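PDB 3WX5: cellulase from Uncultured bacterium, which probably hydrolyses internal beta-1,4-glucosidic bonds of cellulose as an endoglucanase of glycoside hydrolase family 12. Local coordinates for residues Glu56-Ser68 against Gly222-Asp236. Sequence-based numbering, arbitrary orientation.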
ATOM      1  N   GLU A  56      -6.422 -18.281  -2.358  1.00 17.24           N
ATOM      2  CA  GLU A  56      -6.298 -18.642  -0.946  1.00 19.23           C
ATOM      3  C   GLU A  56      -5.322 -17.728  -0.201  1.00 19.96           C
ATOM      4  O   GLU A  56      -5.594 -17.325   0.921  1.00 22.10           O
ATOM      5  CB  GLU A  56      -5.885 -20.117  -0.809  1.00 19.02           C
ATOM      6  CG  GLU A  56      -7.039 -21.086  -1.149  1.00 25.24           C
ATOM      7  CD  GLU A  56      -6.571 -22.525  -1.416  1.00 33.04           C
ATOM      8  OE1 GLU A  56      -5.400 -22.850  -1.122  1.00 34.08           O
ATOM      9  OE2 GLU A  56      -7.403 -23.348  -1.863  1.00 34.03           O
ATOM     10  N   THR A  57      -4.166 -17.466  -0.808  1.00 19.26           N
ATOM     11  CA  THR A  57      -3.112 -16.688  -0.161  1.00 18.59           C
ATOM     12  C   THR A  57      -3.241 -15.195  -0.455  1.00 19.15           C
ATOM     13  O   THR A  57      -2.666 -14.363   0.255  1.00 20.69           O
ATOM     14  CB  THR A  57      -1.739 -17.139  -0.644  1.00 20.35           C
ATOM     15  OG1 THR A  57      -1.636 -16.907  -2.056  1.00 21.22           O
ATOM     16  CG2 THR A  57      -1.517 -18.628  -0.336  1.00 17.59           C
ATOM     17  N   GLY A  58      -3.885 -14.867  -1.570  1.00 17.62           N
ATOM     18  CA  GLY A  58      -3.835 -13.513  -2.093  1.00 15.08           C
ATOM     19  C   GLY A  58      -2.521 -13.143  -2.751  1.00 15.07           C
ATOM     20  O   GLY A  58      -2.382 -12.016  -3.242  1.00 16.16           O
ATOM     21  N   ASN A  59      -1.603 -14.103  -2.888  1.00 14.24           N
ATOM     22  CA  ASN A  59      -0.357 -13.844  -3.636  1.00 14.09           C
ATOM     23  C   ASN A  59      -0.745 -13.414  -5.059  1.00 15.17           C
ATOM     24  O   ASN A  59      -1.729 -13.918  -5.605  1.00 15.06           O
ATOM     25  CB  ASN A  59       0.525 -15.098  -3.749  1.00 15.79           C
ATOM     26  CG  ASN A  59       1.058 -15.582  -2.415  1.00 16.23           C
ATOM     27  OD1 ASN A  59       0.921 -14.924  -1.380  1.00 13.24           O
ATOM     28  ND2 ASN A  59       1.682 -16.760  -2.439  1.00 16.51           N
ATOM     29  N   PHE A  60       0.029 -12.516  -5.669  1.00 13.38           N
ATOM     30  CA  PHE A  60      -0.250 -12.115  -7.056  1.00 13.63           C
ATOM     31  C   PHE A  60       1.009 -11.797  -7.839  1.00 14.97           C
ATOM     32  O   PHE A  60       2.018 -11.376  -7.267  1.00 13.97           O
ATOM     33  CB  PHE A  60      -1.325 -11.007  -7.160  1.00 13.51           C
ATOM     34  CG  PHE A  60      -0.895  -9.648  -6.626  1.00 12.11           C
ATOM     35  CD1 PHE A  60      -0.138  -8.777  -7.424  1.00 12.86           C
ATOM     36  CD2 PHE A  60      -1.295  -9.225  -5.363  1.00 13.36           C
ATOM     37  CE1 PHE A  60       0.264  -7.514  -6.950  1.00 16.40           C
ATOM     38  CE2 PHE A  60      -0.939  -7.934  -4.877  1.00  9.09           C
ATOM     39  CZ  PHE A  60      -0.150  -7.083  -5.673  1.00 13.30           C
ATOM     40  N   ILE A  61       0.970 -12.039  -9.147  1.00 13.75           N
ATOM     41  CA  ILE A  61       2.118 -11.694  -9.985  1.00 14.34           C
ATOM     42  C   ILE A  61       1.622 -10.868 -11.164  1.00 14.49           C
ATOM     43  O   ILE A  61       0.530 -11.131 -11.695  1.00 12.00           O
ATOM     44  CB  ILE A  61       2.865 -12.987 -10.459  1.00 13.60           C
ATOM     45  CG1 ILE A  61       4.082 -12.641 -11.327  1.00 15.67           C
ATOM     46  CG2 ILE A  61       1.914 -13.894 -11.238  1.00 18.59           C
ATOM     47  CD1 ILE A  61       5.087 -13.797 -11.461  1.00 17.50           C
ATOM     48  N   LEU A  62       2.384  -9.827 -11.531  1.00 13.53           N
ATOM     49  CA  LEU A  62       2.066  -9.033 -12.742  1.00 13.40           C
ATOM     50  C   LEU A  62       2.434  -9.890 -13.960  1.00 13.06           C
ATOM     51  O   LEU A  62       3.627 -10.161 -14.206  1.00 13.35           O
ATOM     52  CB  LEU A  62       2.871  -7.727 -12.766  1.00 12.61           C
ATOM     53  CG  LEU A  62       2.311  -6.539 -11.966  1.00 17.16           C
ATOM     54  CD1 LEU A  62       1.063  -5.918 -12.632  1.00 13.82           C
ATOM     55  CD2 LEU A  62       2.016  -6.940 -10.520  1.00 17.07           C
ATOM     56  N   THR A  63       1.423 -10.319 -14.706  1.00 14.43           N
ATOM     57  CA  THR A  63       1.666 -11.112 -15.910  1.00 15.08           C
ATOM     58  C   THR A  63       1.656 -10.253 -17.154  1.00 16.91           C
ATOM     59  O   THR A  63       2.138 -10.673 -18.220  1.00 17.25           O
ATOM     60  CB  THR A  63       0.638 -12.257 -16.079  1.00 16.00           C
ATOM     61  OG1 THR A  63      -0.670 -11.705 -16.162  1.00 16.20           O
ATOM     62  CG2 THR A  63       0.716 -13.238 -14.904  1.00 15.85           C
ATOM     63  N   ARG A  64       1.109  -9.047 -17.031  1.00 14.80           N
ATOM     64  CA  ARG A  64       1.132  -8.088 -18.131  1.00 15.42           C
ATOM     65  C   ARG A  64       1.158  -6.676 -17.576  1.00 14.13           C
ATOM     66  O   ARG A  64       0.358  -6.352 -16.705  1.00 14.72           O
ATOM     67  CB  ARG A  64      -0.103  -8.273 -19.011  1.00 16.58           C
ATOM     68  CG  ARG A  64      -0.107  -7.434 -20.287  1.00 19.86           C
ATOM     69  CD  ARG A  64      -1.417  -7.633 -21.065  1.00 23.57           C
ATOM     70  NE  ARG A  64      -1.430  -6.822 -22.284  1.00 34.03           N
ATOM     71  CZ  ARG A  64      -2.386  -6.870 -23.210  1.00 36.91           C
ATOM     72  NH1 ARG A  64      -3.379  -7.742 -23.085  1.00 41.05           N
ATOM     73  NH2 ARG A  64      -2.320  -6.084 -24.281  1.00 32.61           N
ATOM     74  N   ALA A  65       2.105  -5.856 -18.033  1.00 14.65           N
ATOM     75  CA  ALA A  65       2.112  -4.458 -17.628  1.00 15.23           C
ATOM     76  C   ALA A  65       2.709  -3.576 -18.700  1.00 13.86           C
ATOM     77  O   ALA A  65       3.913  -3.510 -18.857  1.00 16.18           O
ATOM     78  CB  ALA A  65       2.874  -4.278 -16.287  1.00 14.64           C
ATOM     79  N   GLU A  66       1.850  -2.896 -19.445  1.00 15.11           N
ATOM     80  CA  GLU A  66       2.318  -2.112 -20.565  1.00 16.48           C
ATOM     81  C   GLU A  66       2.410  -0.621 -20.311  1.00 17.12           C
ATOM     82  O   GLU A  66       2.379   0.180 -21.246  1.00 15.27           O
ATOM     83  CB  GLU A  66       1.465  -2.420 -21.785  1.00 16.50           C
ATOM     84  CG  GLU A  66       1.651  -3.887 -22.153  1.00 22.11           C
ATOM     85  CD  GLU A  66       0.770  -4.320 -23.295  1.00 34.20           C
ATOM     86  OE1 GLU A  66      -0.031  -3.483 -23.787  1.00 33.29           O
ATOM     87  OE2 GLU A  66       0.915  -5.487 -23.723  1.00 34.01           O
ATOM     88  N   HIS A  67       2.702  -0.250 -19.071  1.00 14.18           N
ATOM     89  CA  HIS A  67       2.620   1.148 -18.704  1.00 12.59           C
ATOM     90  C   HIS A  67       3.822   1.903 -19.210  1.00 12.06           C
ATOM     91  O   HIS A  67       4.955   1.382 -19.211  1.00 12.28           O
ATOM     92  CB  HIS A  67       2.509   1.299 -17.185  1.00 12.51           C
ATOM     93  CG  HIS A  67       1.410   0.491 -16.594  1.00 11.50           C
ATOM     94  ND1 HIS A  67       0.114   0.574 -17.050  1.00 14.45           N
ATOM     95  CD2 HIS A  67       1.418  -0.472 -15.640  1.00  7.79           C
ATOM     96  CE1 HIS A  67      -0.631  -0.312 -16.409  1.00 12.31           C
ATOM     97  NE2 HIS A  67       0.119  -0.904 -15.493  1.00 10.99           N
ATOM     98  N   SER A  68       3.584   3.139 -19.640  1.00 10.60           N
ATOM     99  CA  SER A  68       4.693   4.050 -19.923  1.00 14.00           C
ATOM    100  C   SER A  68       4.193   5.467 -19.698  1.00 14.52           C
ATOM    101  O   SER A  68       3.765   6.145 -20.648  1.00 14.34           O
ATOM    102  CB  SER A  68       5.194   3.893 -21.368  1.00 14.81           C
ATOM    103  OG  SER A  68       6.360   4.715 -21.585  1.00 16.62           O
ATOM    104  N   GLY A 222       1.634  -3.231  -2.287  1.00  9.05           N
ATOM    105  CA  GLY A 222       1.607  -3.531  -3.730  1.00  8.13           C
ATOM    106  C   GLY A 222       2.731  -2.804  -4.410  1.00 11.55           C
ATOM    107  O   GLY A 222       3.718  -2.463  -3.757  1.00 12.03           O
ATOM    108  N   PHE A 223       2.553  -2.482  -5.693  1.00 10.16           N
ATOM    109  CA  PHE A 223       3.644  -1.898  -6.476  1.00 11.16           C
ATOM    110  C   PHE A 223       3.075  -0.673  -7.170  1.00 12.25           C
ATOM    111  O   PHE A 223       2.125  -0.794  -7.950  1.00 11.47           O
ATOM    112  CB  PHE A 223       4.121  -2.898  -7.536  1.00 10.82           C
ATOM    113  CG  PHE A 223       4.544  -4.235  -6.958  1.00 10.85           C
ATOM    114  CD1 PHE A 223       5.803  -4.375  -6.386  1.00 10.49           C
ATOM    115  CD2 PHE A 223       3.653  -5.315  -6.911  1.00 14.59           C
ATOM    116  CE1 PHE A 223       6.204  -5.587  -5.824  1.00 12.45           C
ATOM    117  CE2 PHE A 223       4.036  -6.540  -6.317  1.00 12.31           C
ATOM    118  CZ  PHE A 223       5.319  -6.673  -5.799  1.00 10.85           C
ATOM    119  N   GLU A 224       3.653   0.502  -6.939  1.00  9.05           N
ATOM    120  CA  GLU A 224       3.290   1.606  -7.822  1.00  9.50           C
ATOM    121  C   GLU A 224       4.057   1.439  -9.125  1.00 11.20           C
ATOM    122  O   GLU A 224       5.288   1.320  -9.128  1.00  9.48           O
ATOM    123  CB  GLU A 224       3.569   2.972  -7.188  1.00 11.29           C
ATOM    124  CG  GLU A 224       2.740   3.256  -5.927  1.00 12.91           C
ATOM    125  CD  GLU A 224       2.834   4.715  -5.487  1.00 16.77           C
ATOM    126  OE1 GLU A 224       3.937   5.177  -5.115  1.00 13.32           O
ATOM    127  OE2 GLU A 224       1.812   5.422  -5.565  1.00 15.47           O
ATOM    128  N   LEU A 225       3.344   1.490 -10.245  1.00  9.04           N
ATOM    129  CA  LEU A 225       3.990   1.271 -11.536  1.00 10.49           C
ATOM    130  C   LEU A 225       3.984   2.577 -12.338  1.00 11.36           C
ATOM    131  O   LEU A 225       2.933   3.172 -12.536  1.00 10.85           O
ATOM    132  CB  LEU A 225       3.243   0.184 -12.305  1.00 10.42           C
ATOM    133  CG  LEU A 225       3.154  -1.147 -11.562  1.00 14.49           C
ATOM    134  CD1 LEU A 225       2.397  -2.148 -12.397  1.00 11.13           C
ATOM    135  CD2 LEU A 225       4.562  -1.651 -11.169  1.00 14.43           C
ATOM    136  N   TRP A 226       5.167   3.045 -12.757  1.00  9.88           N
ATOM    137  CA  TRP A 226       5.238   4.131 -13.723  1.00  9.64           C
ATOM    138  C   TRP A 226       5.484   3.579 -15.141  1.00 12.33           C
ATOM    139  O   TRP A 226       4.956   4.097 -16.124  1.00 11.92           O
ATOM    140  CB  TRP A 226       6.358   5.104 -13.376  1.00 10.64           C
ATOM    141  CG  TRP A 226       6.115   5.976 -12.147  1.00  9.03           C
ATOM    142  CD1 TRP A 226       5.794   7.307 -12.136  1.00  8.83           C
ATOM    143  CD2 TRP A 226       6.371   5.614 -10.786  1.00  7.81           C
ATOM    144  NE1 TRP A 226       5.792   7.785 -10.841  1.00  9.63           N
ATOM    145  CE2 TRP A 226       6.171   6.768  -9.999  1.00  9.15           C
ATOM    146  CE3 TRP A 226       6.704   4.410 -10.149  1.00  8.73           C
ATOM    147  CZ2 TRP A 226       6.280   6.756  -8.608  1.00 10.18           C
ATOM    148  CZ3 TRP A 226       6.832   4.411  -8.755  1.00  8.69           C
ATOM    149  CH2 TRP A 226       6.648   5.587  -8.013  1.00 12.25           C
ATOM    150  N   GLU A 227       6.324   2.541 -15.233  1.00 10.99           N
ATOM    151  CA  GLU A 227       6.740   2.008 -16.532  1.00 14.67           C
ATOM    152  C   GLU A 227       6.917   0.508 -16.351  1.00 14.24           C
ATOM    153  O   GLU A 227       7.629   0.078 -15.447  1.00 12.66           O
ATOM    154  CB  GLU A 227       8.066   2.651 -16.937  1.00 14.38           C
ATOM    155  CG  GLU A 227       8.342   2.740 -18.427  1.00 27.19           C
ATOM    156  CD  GLU A 227       9.435   3.788 -18.690  1.00 35.77           C
ATOM    157  OE1 GLU A 227      10.565   3.536 -18.261  1.00 32.28           O
ATOM    158  OE2 GLU A 227       9.128   4.944 -19.082  1.00 41.20           O
ATOM    159  N   GLY A 228       6.215  -0.292 -17.151  1.00 14.06           N
ATOM    160  CA  GLY A 228       6.395  -1.754 -17.069  1.00 13.35           C
ATOM    161  C   GLY A 228       5.870  -2.372 -15.786  1.00 14.72           C
ATOM    162  O   GLY A 228       4.883  -1.899 -15.214  1.00 13.92           O
ATOM    163  N   GLY A 229       6.540  -3.422 -15.314  1.00 14.04           N
ATOM    164  CA  GLY A 229       6.108  -4.087 -14.084  1.00 15.82           C
ATOM    165  C   GLY A 229       5.955  -5.600 -14.199  1.00 14.64           C
ATOM    166  O   GLY A 229       5.832  -6.302 -13.189  1.00 13.32           O
ATOM    167  N   ARG A 230       5.977  -6.124 -15.424  1.00 13.93           N
ATOM    168  CA  ARG A 230       5.718  -7.554 -15.609  1.00 13.43           C
ATOM    169  C   ARG A 230       6.689  -8.414 -14.817  1.00 13.03           C
ATOM    170  O   ARG A 230       7.923  -8.257 -14.917  1.00 12.46           O
ATOM    171  CB  ARG A 230       5.773  -7.955 -17.091  1.00 15.90           C
ATOM    172  CG  ARG A 230       5.360  -9.427 -17.302  1.00 18.85           C
ATOM    173  CD  ARG A 230       5.335  -9.804 -18.800  1.00 26.29           C
ATOM    174  NE  ARG A 230       6.689  -9.782 -19.357  1.00 38.76           N
ATOM    175  CZ  ARG A 230       7.221  -8.777 -20.057  1.00 47.21           C
ATOM    176  NH1 ARG A 230       6.514  -7.680 -20.343  1.00 47.95           N
ATOM    177  NH2 ARG A 230       8.477  -8.872 -20.481  1.00 51.21           N
ATOM    178  N   GLY A 231       6.143  -9.359 -14.069  1.00 12.08           N
ATOM    179  CA  GLY A 231       6.993 -10.231 -13.247  1.00 15.24           C
ATOM    180  C   GLY A 231       7.140  -9.863 -11.776  1.00 14.39           C
ATOM    181  O   GLY A 231       7.549 -10.709 -10.967  1.00 14.25           O
ATOM    182  N   LEU A 232       6.758  -8.642 -11.393  1.00 12.71           N
ATOM    183  CA  LEU A 232       6.736  -8.311  -9.961  1.00 12.20           C
ATOM    184  C   LEU A 232       5.723  -9.206  -9.251  1.00 14.14           C
ATOM    185  O   LEU A 232       4.626  -9.408  -9.751  1.00 14.57           O
ATOM    186  CB  LEU A 232       6.359  -6.842  -9.745  1.00 12.80           C
ATOM    187  CG  LEU A 232       7.432  -5.814 -10.140  1.00  9.65           C
ATOM    188  CD1 LEU A 232       6.764  -4.412 -10.316  1.00 11.57           C
ATOM    189  CD2 LEU A 232       8.524  -5.770  -9.078  1.00 11.70           C
ATOM    190  N   LYS A 233       6.082  -9.718  -8.078  1.00 13.63           N
ATOM    191  CA  LYS A 233       5.197 -10.648  -7.378  1.00 14.01           C
ATOM    192  C   LYS A 233       5.050 -10.231  -5.918  1.00 12.86           C
ATOM    193  O   LYS A 233       6.035  -9.931  -5.249  1.00 12.09           O
ATOM    194  CB  LYS A 233       5.767 -12.078  -7.429  1.00 15.45           C
ATOM    195  CG  LYS A 233       4.812 -13.139  -6.847  1.00 20.11           C
ATOM    196  CD  LYS A 233       5.304 -14.582  -7.138  1.00 27.44           C
ATOM    197  CE  LYS A 233       4.392 -15.654  -6.524  1.00 36.77           C
ATOM    198  NZ  LYS A 233       3.014 -15.729  -7.131  1.00 41.34           N
ATOM    199  N   SER A 234       3.831 -10.343  -5.415  1.00 10.62           N
ATOM    200  CA  SER A 234       3.502 -10.071  -4.003  1.00 12.27           C
ATOM    201  C   SER A 234       3.151 -11.418  -3.350  1.00 12.68           C
ATOM    202  O   SER A 234       2.303 -12.139  -3.875  1.00 12.89           O
ATOM    203  CB  SER A 234       2.296  -9.117  -3.963  1.00  9.43           C
ATOM    204  OG  SER A 234       1.668  -8.995  -2.676  1.00 12.27           O
ATOM    205  N   SER A 235       3.813 -11.756  -2.234  1.00 13.59           N
ATOM    206  CA  SER A 235       3.580 -13.041  -1.534  1.00 15.01           C
ATOM    207  C   SER A 235       3.449 -12.906  -0.020  1.00 13.27           C
ATOM    208  O   SER A 235       4.039 -12.009   0.577  1.00 14.40           O
ATOM    209  CB  SER A 235       4.752 -13.996  -1.827  1.00 14.37           C
ATOM    210  OG  SER A 235       4.926 -14.113  -3.233  1.00 18.88           O
ATOM    211  N   ASP A 236       2.750 -13.850   0.606  1.00 13.82           N
ATOM    212  CA  ASP A 236       2.859 -14.060   2.054  1.00 15.73           C
ATOM    213  C   ASP A 236       2.362 -12.844   2.848  1.00 15.04           C
ATOM    214  O   ASP A 236       2.904 -12.534   3.916  1.00 14.47           O
ATOM    215  CB  ASP A 236       4.330 -14.320   2.459  1.00 18.35           C
ATOM    216  CG  ASP A 236       4.959 -15.534   1.756  1.00 24.55           C
ATOM    217  OD1 ASP A 236       4.246 -16.506   1.413  1.00 26.06           O
ATOM    218  OD2 ASP A 236       6.203 -15.517   1.605  1.00 28.08           O
TER
HETATM  219  O   HOH W   1      -0.340 -10.573  -2.086  1.00 17.26           O
HETATM  220  O   HOH W   2       1.990 -17.342   0.594  1.00 25.46           O
HETATM  221  O   HOH W   3       2.089 -17.975  -5.131  1.00 26.29           O
HETATM  222  O   HOH W   4       6.261  -4.934 -18.198  1.00 17.17           O
HETATM  223  O   HOH W   5       3.716  -6.697 -20.348  1.00 18.25           O
HETATM  224  O   HOH W   6       7.101   6.602 -19.672  1.00 24.38           O
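N59 meets segment 222-236 at D236, whose backbone N donates to OD1 over 2.9 Å from above the amide's carbonyl plane. The ND2 of N59 works through water: one molecule links it to OD1 of D236, another to NZ of K233. At F60 the strands pair properly, antiparallel, with F60 N bonded to S234 O and S234 N returning to F60 O. Chi1 of 69° sets CG of F60 between its backbone N and carbonyl carbon, which swings the ring over S234 CB, a CH-pi contact 3.6 Å from the ring centroid. S234 OG goes on to NE1 of W108, and a water ties it to G58 O. The same ring sends CE1 to the edge of the F223 ring, 3.9 Å from CE2, while L232 CB covers a face of F223. A serine in place of F60 would probably leave S234 CB without its aromatic cover and open a gap beside the edge of F223. I61 turns to the other face of the sheet, its CB alongside K233 CG at 4.1 Å. Past that last bridge, L62 N donates to L232 O and its O accepts from G231 N, inside the type II turn from G229 to L232, and its CD1 meets L225 CD1 tip to tip at 4.0 Å. Beyond the corner at T63, A65 CB sits against G228 O, and waters join the A65 backbone to R230 N and NH1. H67 presents CD2 to L225 CD1, which lies at the imidazole's edge; T47 and Q49 hold its two nitrogens, while H67 O accepts from G228 N. Strand 60-65 thus pairs with strand 233-243 in one sheet, while F223 and L225, from strand 215-225 of the other, pack against it, a sandwich core as in the beta-jelly-roll of family 12 glycoside hydrolases.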